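Local atomic coordinates of M152 protein (PDB entry 4G59), a protein that probably acts as a viral immune-evasion protein with an MHC class I-like fold, helping murine cytomegalovirus hide infected cells from host lymphocytes. Residues D20-F25 and R100-P105; V104-T109 and S152-L157; R173-M178 and Q204-Y209. All blocks are in the same frame, centred on the assembly; numbering follows the deposited sequence.

Contact 1 (D20-F25 and R100-P105)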
loop_
_atom_site.group_PDB
_atom_site.type_symbol
_atom_site.label_atom_id
_atom_site.label_comp_id
_atom_site.label_asym_id
_atom_site.label_seq_id
_atom_site.Cartn_x
_atom_site.Cartn_y
_atom_site.Cartn_z
ATOM N N ASP B 20 -12.248 -8.787 -23.052
ATOM C CA ASP B 20 -12.102 -7.334 -23.004
ATOM C C ASP B 20 -10.891 -6.984 -22.178
ATOM O O ASP B 20 -10.994 -6.243 -21.202
ATOM C CB ASP B 20 -13.363 -6.665 -22.452
ATOM C CG ASP B 20 -14.526 -6.767 -23.406
ATOM O OD1 ASP B 20 -14.463 -7.623 -24.313
ATOM O OD2 ASP B 20 -15.497 -5.997 -23.257
ATOM N N LEU B 21 -9.756 -7.555 -22.571
ATOM C CA LEU B 21 -8.544 -7.481 -21.778
ATOM C C LEU B 21 -8.123 -6.024 -21.654
ATOM O O LEU B 21 -8.158 -5.260 -22.629
ATOM C CB LEU B 21 -7.433 -8.360 -22.371
ATOM C CG LEU B 21 -6.168 -8.551 -21.523
ATOM C CD1 LEU B 21 -5.568 -9.914 -21.688
ATOM C CD2 LEU B 21 -5.120 -7.517 -21.878
ATOM N N THR B 22 -7.784 -5.638 -20.428
ATOM C CA THR B 22 -7.401 -4.267 -20.128
ATOM C C THR B 22 -6.243 -4.270 -19.135
ATOM O O THR B 22 -6.421 -4.566 -17.954
ATOM C CB THR B 22 -8.586 -3.457 -19.586
ATOM O OG1 THR B 22 -9.711 -3.621 -20.462
ATOM C CG2 THR B 22 -8.222 -1.983 -19.506
ATOM N N ALA B 23 -5.056 -3.957 -19.642
ATOM C CA ALA B 23 -3.833 -3.927 -18.835
ATOM C C ALA B 23 -3.601 -2.546 -18.256
ATOM O O ALA B 23 -3.654 -1.555 -18.988
ATOM C CB ALA B 23 -2.633 -4.330 -19.672
ATOM N N THR B 24 -3.326 -2.479 -16.954
ATOM C CA THR B 24 -2.992 -1.209 -16.315
ATOM C C THR B 24 -1.496 -1.141 -16.016
ATOM O O THR B 24 -0.984 -1.970 -15.244
ATOM C CB THR B 24 -3.789 -1.012 -15.021
ATOM O OG1 THR B 24 -5.173 -0.885 -15.345
ATOM C CG2 THR B 24 -3.362 0.263 -14.317
ATOM N N PHE B 25 -0.795 -0.170 -16.620
ATOM C CA PHE B 25 0.637 0.005 -16.372
ATOM C C PHE B 25 0.797 1.137 -15.378
ATOM O O PHE B 25 0.401 2.284 -15.668
ATOM C CB PHE B 25 1.380 0.348 -17.658
ATOM C CG PHE B 25 1.373 -0.754 -18.689
ATOM C CD1 PHE B 25 2.473 -1.578 -18.845
ATOM C CD2 PHE B 25 0.264 -0.971 -19.505
ATOM C CE1 PHE B 25 2.477 -2.594 -19.783
ATOM C CE2 PHE B 25 0.269 -2.000 -20.450
ATOM C CZ PHE B 25 1.376 -2.811 -20.579
ATOM N N ARG B 100 -4.288 2.905 -18.242
ATOM C CA ARG B 100 -5.216 1.790 -18.350
ATOM C C ARG B 100 -5.497 1.548 -19.829
ATOM O O ARG B 100 -6.184 2.355 -20.470
ATOM C CB ARG B 100 -6.499 2.072 -17.583
ATOM C CG ARG B 100 -7.389 0.858 -17.446
ATOM C CD ARG B 100 -8.419 1.035 -16.336
ATOM N NE ARG B 100 -9.590 0.185 -16.535
ATOM C CZ ARG B 100 -10.582 0.496 -17.363
ATOM N NH1 ARG B 100 -10.529 1.624 -18.062
ATOM N NH2 ARG B 100 -11.619 -0.316 -17.499
ATOM N N CYS B 101 -4.954 0.458 -20.379
ATOM C CA CYS B 101 -5.003 0.250 -21.836
ATOM C C CYS B 101 -5.794 -0.976 -22.271
ATOM O O CYS B 101 -5.584 -2.070 -21.747
ATOM C CB CYS B 101 -3.594 0.139 -22.428
ATOM S SG CYS B 101 -2.519 1.563 -22.192
ATOM N N LYS B 102 -6.697 -0.775 -23.235
ATOM C CA LYS B 102 -7.290 -1.860 -24.019
ATOM C C LYS B 102 -6.449 -2.004 -25.282
ATOM O O LYS B 102 -6.131 -1.000 -25.927
ATOM C CB LYS B 102 -8.706 -1.484 -24.420
ATOM C CG LYS B 102 -9.787 -2.432 -23.971
ATOM C CD LYS B 102 -11.122 -1.713 -24.019
ATOM C CE LYS B 102 -12.287 -2.623 -23.690
ATOM N NZ LYS B 102 -12.541 -3.637 -24.762
ATOM N N PHE B 103 -6.092 -3.231 -25.644
ATOM C CA PHE B 103 -5.262 -3.460 -26.818
ATOM C C PHE B 103 -6.037 -3.580 -28.141
ATOM O O PHE B 103 -5.558 -3.116 -29.187
ATOM C CB PHE B 103 -4.382 -4.690 -26.602
ATOM C CG PHE B 103 -3.377 -4.525 -25.495
ATOM C CD1 PHE B 103 -2.602 -3.381 -25.406
ATOM C CD2 PHE B 103 -3.221 -5.511 -24.534
ATOM C CE1 PHE B 103 -1.681 -3.233 -24.375
ATOM C CE2 PHE B 103 -2.305 -5.373 -23.507
ATOM C CZ PHE B 103 -1.537 -4.235 -23.422
ATOM N N VAL B 104 -7.204 -4.226 -28.112
ATOM C CA VAL B 104 -8.057 -4.326 -29.300
ATOM C C VAL B 104 -9.532 -4.029 -28.959
ATOM O O VAL B 104 -10.171 -4.759 -28.193
ATOM C CB VAL B 104 -7.895 -5.680 -30.062
ATOM C CG1 VAL B 104 -6.445 -5.913 -30.472
ATOM C CG2 VAL B 104 -8.370 -6.842 -29.230
ATOM N N PRO B 105 -10.057 -2.902 -29.470
ATOM C CA PRO B 105 -9.334 -1.862 -30.215
ATOM C C PRO B 105 -8.415 -1.073 -29.283
ATOM O O PRO B 105 -8.822 -0.821 -28.151
ATOM C CB PRO B 105 -10.454 -0.928 -30.701
ATOM C CG PRO B 105 -11.755 -1.601 -30.358
ATOM C CD PRO B 105 -11.467 -2.544 -29.240
#

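Contact 2 (V104-T109 and S152-L157)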
loop_
_atom_site.group_PDB
_atom_site.type_symbol
_atom_site.label_atom_id
_atom_site.label_comp_id
_atom_site.label_asym_id
_atom_site.label_seq_id
_atom_site.Cartn_x
_atom_site.Cartn_y
_atom_site.Cartn_z
ATOM N N VAL B 104 -7.204 -4.226 -28.112
ATOM C CA VAL B 104 -8.057 -4.326 -29.300
ATOM C C VAL B 104 -9.532 -4.029 -28.959
ATOM O O VAL B 104 -10.171 -4.759 -28.193
ATOM C CB VAL B 104 -7.895 -5.680 -30.062
ATOM C CG1 VAL B 104 -6.445 -5.913 -30.472
ATOM C CG2 VAL B 104 -8.370 -6.842 -29.230
ATOM N N PRO B 105 -10.057 -2.902 -29.470
ATOM C CA PRO B 105 -9.334 -1.862 -30.215
ATOM C C PRO B 105 -8.415 -1.073 -29.283
ATOM O O PRO B 105 -8.822 -0.821 -28.151
ATOM C CB PRO B 105 -10.454 -0.928 -30.701
ATOM C CG PRO B 105 -11.755 -1.601 -30.358
ATOM C CD PRO B 105 -11.467 -2.544 -29.240
ATOM N N PHE B 106 -7.227 -0.681 -29.742
ATOM C CA PHE B 106 -6.297 0.053 -28.889
ATOM C C PHE B 106 -6.864 1.339 -28.293
ATOM O O PHE B 106 -7.351 2.204 -29.006
ATOM C CB PHE B 106 -4.986 0.382 -29.596
ATOM C CG PHE B 106 -3.941 0.897 -28.656
ATOM C CD1 PHE B 106 -3.134 0.007 -27.966
ATOM C CD2 PHE B 106 -3.810 2.257 -28.407
ATOM C CE1 PHE B 106 -2.188 0.452 -27.065
ATOM C CE2 PHE B 106 -2.862 2.728 -27.505
ATOM C CZ PHE B 106 -2.046 1.814 -26.830
ATOM N N GLU B 107 -6.770 1.460 -26.975
ATOM C CA GLU B 107 -7.246 2.646 -26.283
ATOM C C GLU B 107 -6.622 2.772 -24.892
ATOM O O GLU B 107 -6.624 1.812 -24.108
ATOM C CB GLU B 107 -8.770 2.616 -26.164
ATOM C CG GLU B 107 -9.359 3.863 -25.536
ATOM C CD GLU B 107 -10.866 3.815 -25.489
ATOM O OE1 GLU B 107 -11.424 2.707 -25.676
ATOM O OE2 GLU B 107 -11.489 4.883 -25.268
ATOM N N CYS B 108 -6.098 3.955 -24.582
ATOM C CA CYS B 108 -5.562 4.212 -23.247
ATOM C C CYS B 108 -6.333 5.259 -22.492
ATOM O O CYS B 108 -6.904 6.174 -23.077
ATOM C CB CYS B 108 -4.091 4.607 -23.298
ATOM S SG CYS B 108 -3.006 3.203 -23.296
ATOM N N THR B 109 -6.361 5.101 -21.178
ATOM C CA THR B 109 -6.725 6.188 -20.281
ATOM C C THR B 109 -5.523 6.436 -19.371
ATOM O O THR B 109 -4.965 5.496 -18.795
ATOM C CB THR B 109 -7.965 5.858 -19.443
ATOM O OG1 THR B 109 -9.108 5.808 -20.299
ATOM C CG2 THR B 109 -8.198 6.930 -18.402
ATOM N N SER B 152 3.473 9.876 -21.522
ATOM C CA SER B 152 4.387 9.694 -22.638
ATOM C C SER B 152 4.415 8.214 -22.978
ATOM O O SER B 152 3.877 7.412 -22.227
ATOM C CB SER B 152 5.782 10.186 -22.240
ATOM O OG SER B 152 6.729 10.068 -23.289
ATOM N N GLY B 153 5.010 7.845 -24.110
ATOM C CA GLY B 153 5.353 6.448 -24.384
ATOM C C GLY B 153 4.276 5.500 -24.901
ATOM O O GLY B 153 4.554 4.311 -25.147
ATOM N N ILE B 154 3.061 6.006 -25.077
ATOM C CA ILE B 154 1.941 5.175 -25.497
ATOM C C ILE B 154 2.157 4.477 -26.844
ATOM O O ILE B 154 1.650 3.366 -27.062
ATOM C CB ILE B 154 0.627 5.967 -25.493
ATOM C CG1 ILE B 154 0.283 6.390 -24.067
ATOM C CG2 ILE B 154 -0.521 5.136 -26.034
ATOM C CD1 ILE B 154 -0.823 7.394 -24.001
ATOM N N SER B 155 2.922 5.098 -27.737
ATOM C CA SER B 155 3.248 4.469 -29.018
ATOM C C SER B 155 3.937 3.112 -28.844
ATOM O O SER B 155 3.783 2.220 -29.683
ATOM C CB SER B 155 4.152 5.374 -29.853
ATOM O OG SER B 155 5.490 4.889 -29.832
ATOM N N ILE B 156 4.712 2.957 -27.772
ATOM C CA ILE B 156 5.336 1.667 -27.502
ATOM C C ILE B 156 4.260 0.588 -27.337
ATOM O O ILE B 156 4.425 -0.547 -27.799
ATOM C CB ILE B 156 6.184 1.719 -26.253
ATOM C CG1 ILE B 156 7.329 2.714 -26.446
ATOM C CG2 ILE B 156 6.743 0.352 -25.929
ATOM C CD1 ILE B 156 8.077 3.038 -25.151
ATOM N N LEU B 157 3.152 0.979 -26.703
ATOM C CA LEU B 157 2.022 0.100 -26.448
ATOM C C LEU B 157 1.166 -0.059 -27.707
ATOM O O LEU B 157 0.821 -1.180 -28.082
ATOM C CB LEU B 157 1.182 0.634 -25.276
ATOM C CG LEU B 157 1.474 0.242 -23.813
ATOM C CD1 LEU B 157 2.921 -0.164 -23.537
ATOM C CD2 LEU B 157 1.036 1.345 -22.864
#

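Contact 3 (R173-M178 and Q204-Y209)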
loop_
_atom_site.group_PDB
_atom_site.type_symbol
_atom_site.label_atom_id
_atom_site.label_comp_id
_atom_site.label_asym_id
_atom_site.label_seq_id
_atom_site.Cartn_x
_atom_site.Cartn_y
_atom_site.Cartn_z
ATOM N N ARG B 173 -5.065 -16.309 -19.186
ATOM C CA ARG B 173 -5.589 -17.667 -19.265
ATOM C C ARG B 173 -4.847 -18.613 -18.312
ATOM O O ARG B 173 -5.464 -19.520 -17.728
ATOM C CB ARG B 173 -5.512 -18.195 -20.704
ATOM C CG ARG B 173 -6.373 -17.480 -21.770
ATOM C CD ARG B 173 -6.162 -18.230 -23.096
ATOM N NE ARG B 173 -6.553 -17.594 -24.365
ATOM C CZ ARG B 173 -7.725 -17.021 -24.623
ATOM N NH1 ARG B 173 -8.668 -16.892 -23.683
ATOM N NH2 ARG B 173 -7.941 -16.530 -25.832
ATOM N N LYS B 174 -3.539 -18.399 -18.149
ATOM C CA LYS B 174 -2.744 -19.180 -17.190
ATOM C C LYS B 174 -3.269 -18.986 -15.757
ATOM O O LYS B 174 -3.416 -19.951 -14.989
ATOM C CB LYS B 174 -1.254 -18.818 -17.287
ATOM C CG LYS B 174 -0.355 -19.555 -16.311
ATOM C CD LYS B 174 -0.279 -21.042 -16.646
ATOM C CE LYS B 174 0.724 -21.756 -15.757
ATOM N NZ LYS B 174 0.861 -23.191 -16.149
ATOM N N ILE B 175 -3.616 -17.738 -15.437
ATOM C CA ILE B 175 -4.163 -17.392 -14.121
ATOM C C ILE B 175 -5.509 -18.066 -13.861
ATOM O O ILE B 175 -5.715 -18.698 -12.808
ATOM C CB ILE B 175 -4.378 -15.899 -14.004
ATOM C CG1 ILE B 175 -3.037 -15.151 -13.996
ATOM C CG2 ILE B 175 -5.185 -15.575 -12.760
ATOM C CD1 ILE B 175 -3.224 -13.579 -14.204
ATOM N N VAL B 176 -6.428 -17.900 -14.813
ATOM C CA VAL B 176 -7.711 -18.595 -14.804
ATOM C C VAL B 176 -7.489 -20.097 -14.643
ATOM O O VAL B 176 -8.158 -20.735 -13.839
ATOM C CB VAL B 176 -8.495 -18.280 -16.090
ATOM C CG1 VAL B 176 -9.493 -19.376 -16.419
ATOM C CG2 VAL B 176 -9.200 -16.965 -15.938
ATOM N N ALA B 177 -6.507 -20.637 -15.374
ATOM C CA ALA B 177 -6.195 -22.081 -15.365
ATOM C C ALA B 177 -5.676 -22.613 -14.039
ATOM O O ALA B 177 -5.869 -23.790 -13.736
ATOM C CB ALA B 177 -5.179 -22.450 -16.497
ATOM N N MET B 178 -4.976 -21.779 -13.272
ATOM C CA MET B 178 -4.346 -22.277 -12.041
ATOM C C MET B 178 -5.275 -22.064 -10.883
ATOM O O MET B 178 -5.055 -22.602 -9.803
ATOM C CB MET B 178 -3.047 -21.542 -11.722
ATOM C CG MET B 178 -1.964 -21.626 -12.756
ATOM S SD MET B 178 -0.405 -21.024 -12.086
ATOM C CE MET B 178 -0.941 -19.628 -11.108
ATOM N N GLN B 204 -0.993 -18.579 -4.950
ATOM C CA GLN B 204 -0.028 -18.280 -6.015
ATOM C C GLN B 204 -0.733 -17.802 -7.282
ATOM O O GLN B 204 -0.178 -17.849 -8.388
ATOM C CB GLN B 204 0.788 -19.525 -6.336
ATOM C CG GLN B 204 1.686 -20.010 -5.185
ATOM C CD GLN B 204 2.428 -21.301 -5.537
ATOM O OE1 GLN B 204 2.466 -21.712 -6.701
ATOM N NE2 GLN B 204 3.012 -21.944 -4.533
ATOM N N VAL B 205 -1.970 -17.360 -7.105
ATOM C CA VAL B 205 -2.834 -16.987 -8.207
ATOM C C VAL B 205 -3.261 -15.536 -8.019
ATOM O O VAL B 205 -4.087 -15.236 -7.160
ATOM C CB VAL B 205 -4.057 -17.894 -8.245
ATOM C CG1 VAL B 205 -5.058 -17.425 -9.310
ATOM C CG2 VAL B 205 -3.615 -19.318 -8.516
ATOM N N PRO B 206 -2.686 -14.632 -8.824
ATOM C CA PRO B 206 -2.877 -13.192 -8.609
ATOM C C PRO B 206 -4.235 -12.649 -9.045
ATOM O O PRO B 206 -4.322 -11.899 -10.033
ATOM C CB PRO B 206 -1.771 -12.559 -9.470
ATOM C CG PRO B 206 -1.492 -13.613 -10.584
ATOM C CD PRO B 206 -1.670 -14.929 -9.864
ATOM N N LEU B 207 -5.282 -12.959 -8.298
ATOM C CA LEU B 207 -6.589 -12.367 -8.599
ATOM C C LEU B 207 -6.931 -11.238 -7.631
ATOM O O LEU B 207 -6.377 -11.158 -6.521
ATOM C CB LEU B 207 -7.688 -13.436 -8.596
ATOM C CG LEU B 207 -7.595 -14.449 -9.732
ATOM C CD1 LEU B 207 -8.400 -15.714 -9.440
ATOM C CD2 LEU B 207 -8.054 -13.773 -11.046
ATOM N N ALA B 208 -7.834 -10.353 -8.050
ATOM C CA ALA B 208 -8.274 -9.277 -7.159
ATOM C C ALA B 208 -9.286 -9.791 -6.147
ATOM O O ALA B 208 -10.470 -9.520 -6.250
ATOM C CB ALA B 208 -8.839 -8.106 -7.932
ATOM N N TYR B 209 -8.808 -10.533 -5.161
ATOM C CA TYR B 209 -9.687 -11.105 -4.164
ATOM C C TYR B 209 -10.271 -10.031 -3.268
ATOM O O TYR B 209 -9.671 -8.978 -3.037
ATOM C CB TYR B 209 -8.930 -12.105 -3.291
ATOM C CG TYR B 209 -8.243 -13.222 -4.047
ATOM C CD1 TYR B 209 -8.938 -14.353 -4.454
ATOM C CD2 TYR B 209 -6.883 -13.159 -4.315
ATOM C CE1 TYR B 209 -8.286 -15.392 -5.132
ATOM C CE2 TYR B 209 -6.230 -14.176 -4.984
ATOM C CZ TYR B 209 -6.929 -15.277 -5.396
ATOM O OH TYR B 209 -6.246 -16.272 -6.062
#

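Contact 1 (D20-F25 and R100-P105)
Ala23 and Cys101 form an antiparallel hydrogen-bonded pair. Ala23 N donates to Cys101 O at 2.9 Å, bent at the hydrogen (133°). The return bond, Cys101 N to Ala23 O at 2.8 Å, is nearly straight (171°). The carbonyl of Cys101 also receives a CA-H...O contact from Thr22 CA at 3.3 Å. The next pair, Thr24 with Arg100, is non-hydrogen-bonded. On its face of the sheet, Arg100 CG lies 3.6 Å from Thr22 CG2 and 3.5 Å from Thr24 OG1. Arg100 CG is anti to the backbone N (chi1 -169°), which sets it beside both threonines. Thr22 CG2 also lies over one face of the guanidinium, offset toward the rim. Thr22 OG1 donates to Asp20 O in the same segment, from above the carbonyl plane. The face carrying Ala23 and Cys101 is apolar. The ring of Phe103 has its CD2 3.8 Å from Leu21 CD2 and its CZ 3.9 Å from Ala23 CB. Its edge also meets the edge of Phe25. Two helices cover this face: Phe103 rests on Leu164 and Gln165 of helix 161-178, and Phe25 meets Phe73 of helix 68-89. Strands 22-31 and 95-103 are neighbours in the antiparallel sheet that floors the MHC class I-like platform, with its helices laid across one face.

Contact 2 (V104-T109 and S152-L157)
Phe106 pushes its ring into the side of the short helix 154-158, between Ile154 and Leu157. These two residues are three apart and line the same flank of the helix. CB of Phe106 points toward the helix, and CG, anti to the backbone N (chi1 -169°), carries the ring there. Ile154 CG2 is the main bump on the helix side. It meets the ring edge in plane, 3.7 Å from Phe106 CE2 and about as far from CZ. Leu157 closes the hollow with its backbone and CB. Its carbonyl carbon lies 3.5 Å from Phe106 CE1, and its CB lies 3.8 Å from CZ. The Phe106 and Leu157 side chains cross at about a right angle. Cys108, two residues further on, lies beside the ring. Its SG approaches Ile154 CG2 at 4.2 Å and Leu157 CD2 at 4.5 Å. One methyl of Ile154 thus meets both Phe106 and Cys108. The side-chain contacts are apolar, and the ring also rests on the Leu157 backbone carbonyl. Around it, Leu157 reaches Phe73 of helix 68-89, and Ile154 touches Tyr99 of strand 95-103. Phe106 also touches Ala161 of helix 161-178, so the short helix packs on strand 106-114 beside both long helices.

Contact 3 (R173-M178 and Q204-Y209)
Ile175 has CG2 anti to the backbone N and CG1 anti to the carbonyl carbon (chi1 -68°), and its two branches reach different residues of the 204-209 segment. CG2 touches Leu207 CD2 at 3.8 Å and Val205 CG1 at 3.9 Å. CD1, at the end of the other branch, meets Pro206 CG at 4.0 Å. Met178 is bent at its last torsion (chi3 -39°). This brings CE to 3.3 Å from Gln204 O and to 3.7 Å from Val205 CG2. Val205 is shared between the two helix residues: CG1 faces Ile175 and CG2 faces Met178. The Met178 and Val205 side chains run alongside in opposite senses, as do those of Ile175 and Leu207. The segment is shaped by an inverse gamma turn centred on Pro206, in which Leu207 N bonds back to Val205 O. Tyr209 OH gives that oxygen a second bond at 2.6 Å, tilted 22° from the carbonyl plane. The carbonyl oxygen of the buried Val205 accepts two bonds, and Leu207 CB lies over one face of the tyrosine ring, offset toward the rim. Beyond the segments, Pro206 packs on Phe59 and Met178 on Trp61. This is an interdomain packing site, where the last turn of helix 161-178, from the MHC class I-like platform, meets a loop between strands of the domain that follows. That domain is consistent with the immunoglobulin-like module of class I molecules.

Contacts 1 and 2 lie together in the platform, with centres about 8 Å apart. They share Val104 and Pro105, and strands 95-103 and 106-114 are neighbours in one sheet. The Cys101-Cys108 disulfide joins them. Contact 1 is buried and combines strand backbone bonds with an apolar and a polar face. Contact 2 is partly buried and joins strand to helix by van der Waals packing, partly on the helix backbone. Contact 3 is buried and largely apolar, with no hydrogen bond between its two segments. It touches neither of the others, lying about 18 Å from contact 1 between centres, and joins domains. Helix 161-178 links the regions, covering contact 1 before ending in contact 3.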